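Local coordinates for protein hypothetical aldose 1-epimerase (Klebsiella pneumoniae subsp. pneumoniae MGH 78578, PDB 3TY1) that is a putative aldose 1-epimerase of the supersandwich, galactose-mutarotase-like kind that probably binds carbohydrate, at residues A322-V325 / T326-R329. Residues are numbered along the deposited sequence; the frame is centred on the assembly and turned at random.
Sequences AYPV and TIER
Pro324 and Glu328 make the first full turn of a short helix: the amide N of Glu328 meets Pro324 O at 3.1 Å. Pro324 is the N-cap residue, and its carbonyl also takes a weak bond from the N of Ile327. One residue on, Arg329 N reaches Val325 O at 2.9 Å.

Apolar contacts gather on one flank. CG2 of Ile327 lies 3.6 Å from CB of Tyr323, while CD1 of Ile327 comes to 3.9 Å from CD of Pro324, the proline and isoleucine side chains running side by side.

Among the polar side chains, the Glu328 chain bends at chi2 (-64°), which brings its carboxylate to the edge of the Tyr323 ring. Glu328 OE2 lies in the plane of the ring, at its edge, 3.5 Å from Tyr323 CD2, with ring and carboxylate only 15° apart. This buried carboxylate is gripped from elsewhere too: OE2 forms a salt bridge with Arg333, and OE1 accepts from Ser320 OG and Tyr321 N. Arg329 extends from CG to NE, and Val325 CG2 lies over one guanidinium face, 3.5 Å from Arg329 NE; Arg329 NH2 is hydrogen-bonded to Tyr133 OH, and a sulfate ion, probably from the crystallisation liquor, lies about 5 Å from the Arg329 side chain.

The turn joins the loop after strand 311-318 to helix 325-330. Val325 packs on Val126 of strand 126-128 and Gln207 of strand 204-214, Tyr323 stacks on Phe235, and the C-terminal residues Ala382 and Glu384 touch Ile327.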
ATOM      1  N   ALA A 322     -14.732  20.911   9.170  1.00 35.83           N
ATOM      2  CA  ALA A 322     -13.725  20.311   8.315  1.00 35.77           C
ATOM      3  C   ALA A 322     -12.336  20.948   8.365  1.00 36.71           C
ATOM      4  O   ALA A 322     -11.448  20.576   7.564  1.00 33.86           O
ATOM      5  CB  ALA A 322     -14.263  20.257   6.841  1.00 32.86           C
ATOM      6  N   TYR A 323     -12.133  21.907   9.268  1.00 37.76           N
ATOM      7  CA  TYR A 323     -10.795  22.441   9.502  1.00 36.65           C
ATOM      8  C   TYR A 323      -9.872  21.329   9.990  1.00 35.97           C
ATOM      9  O   TYR A 323     -10.355  20.315  10.451  1.00 37.42           O
ATOM     10  CB  TYR A 323     -10.790  23.572  10.529  1.00 37.69           C
ATOM     11  CG  TYR A 323     -11.604  24.774  10.137  1.00 37.33           C
ATOM     12  CD1 TYR A 323     -11.182  25.615   9.126  1.00 37.00           C
ATOM     13  CD2 TYR A 323     -12.815  25.068  10.783  1.00 46.23           C
ATOM     14  CE1 TYR A 323     -11.935  26.731   8.762  1.00 41.48           C
ATOM     15  CE2 TYR A 323     -13.576  26.178  10.426  1.00 43.89           C
ATOM     16  CZ  TYR A 323     -13.128  26.996   9.408  1.00 41.61           C
ATOM     17  OH  TYR A 323     -13.854  28.087   9.021  1.00 42.60           O
ATOM     18  N   PRO A 324      -8.537  21.505   9.863  1.00 37.16           N
ATOM     19  CA  PRO A 324      -7.602  20.495  10.338  1.00 37.10           C
ATOM     20  C   PRO A 324      -7.667  20.277  11.845  1.00 38.37           C
ATOM     21  O   PRO A 324      -8.174  21.122  12.575  1.00 40.23           O
ATOM     22  CB  PRO A 324      -6.228  21.043   9.928  1.00 39.15           C
ATOM     23  CG  PRO A 324      -6.489  22.025   8.877  1.00 42.00           C
ATOM     24  CD  PRO A 324      -7.840  22.605   9.176  1.00 39.67           C
ATOM     25  N   VAL A 325      -7.156  19.142  12.280  1.00 37.57           N
ATOM     26  CA  VAL A 325      -7.211  18.727  13.678  1.00 40.71           C
ATOM     27  C   VAL A 325      -6.567  19.745  14.636  1.00 43.38           C
ATOM     28  O   VAL A 325      -7.000  19.853  15.791  1.00 44.41           O
ATOM     29  CB  VAL A 325      -6.614  17.309  13.849  1.00 41.91           C
ATOM     30  CG1 VAL A 325      -5.091  17.324  13.565  1.00 40.49           C
ATOM     31  CG2 VAL A 325      -6.944  16.750  15.225  1.00 41.34           C
ATOM     32  N   THR A 326      -5.581  20.506  14.147  1.00 44.14           N
ATOM     33  CA  THR A 326      -4.972  21.605  14.898  1.00 46.90           C
ATOM     34  C   THR A 326      -6.004  22.681  15.269  1.00 45.78           C
ATOM     35  O   THR A 326      -6.056  23.114  16.397  1.00 50.30           O
ATOM     36  CB  THR A 326      -3.788  22.257  14.106  1.00 48.66           C
ATOM     37  OG1 THR A 326      -4.198  22.486  12.751  1.00 49.59           O
ATOM     38  CG2 THR A 326      -2.572  21.354  14.112  1.00 47.70           C
ATOM     39  N   ILE A 327      -6.832  23.097  14.317  1.00 45.08           N
ATOM     40  CA  ILE A 327      -7.885  24.112  14.563  1.00 46.02           C
ATOM     41  C   ILE A 327      -8.997  23.542  15.426  1.00 45.23           C
ATOM     42  O   ILE A 327      -9.428  24.188  16.394  1.00 47.08           O
ATOM     43  CB  ILE A 327      -8.414  24.698  13.240  1.00 45.55           C
ATOM     44  CG1 ILE A 327      -7.372  25.686  12.696  1.00 52.75           C
ATOM     45  CG2 ILE A 327      -9.762  25.374  13.420  1.00 47.14           C
ATOM     46  CD1 ILE A 327      -7.418  25.900  11.211  1.00 50.04           C
ATOM     47  N   GLU A 328      -9.415  22.309  15.127  1.00 44.96           N
ATOM     48  CA  GLU A 328     -10.483  21.643  15.899  1.00 43.77           C
ATOM     49  C   GLU A 328     -10.102  21.394  17.367  1.00 46.24           C
ATOM     50  O   GLU A 328     -10.978  21.459  18.245  1.00 49.71           O
ATOM     51  CB  GLU A 328     -10.956  20.365  15.221  1.00 39.61           C
ATOM     52  CG  GLU A 328     -11.551  20.636  13.851  1.00 37.22           C
ATOM     53  CD  GLU A 328     -12.808  21.483  13.889  1.00 45.78           C
ATOM     54  OE1 GLU A 328     -13.800  21.040  14.517  1.00 46.53           O
ATOM     55  OE2 GLU A 328     -12.802  22.607  13.324  1.00 43.24           O
ATOM     56  N   ARG A 329      -8.825  21.152  17.642  1.00 44.48           N
ATOM     57  CA  ARG A 329      -8.348  21.065  19.034  1.00 49.18           C
ATOM     58  C   ARG A 329      -8.356  22.444  19.708  1.00 51.36           C
ATOM     59  O   ARG A 329      -8.859  22.601  20.833  1.00 53.12           O
ATOM     60  CB  ARG A 329      -6.919  20.535  19.095  1.00 50.82           C
ATOM     61  CG  ARG A 329      -6.779  19.046  18.836  1.00 49.71           C
ATOM     62  CD  ARG A 329      -5.343  18.755  18.490  1.00 51.01           C
ATOM     63  NE  ARG A 329      -5.102  17.359  18.177  1.00 48.60           N
ATOM     64  CZ  ARG A 329      -3.938  16.871  17.753  1.00 51.36           C
ATOM     65  NH1 ARG A 329      -2.864  17.652  17.584  1.00 53.31           N
ATOM     66  NH2 ARG A 329      -3.848  15.577  17.478  1.00 50.17           N
TER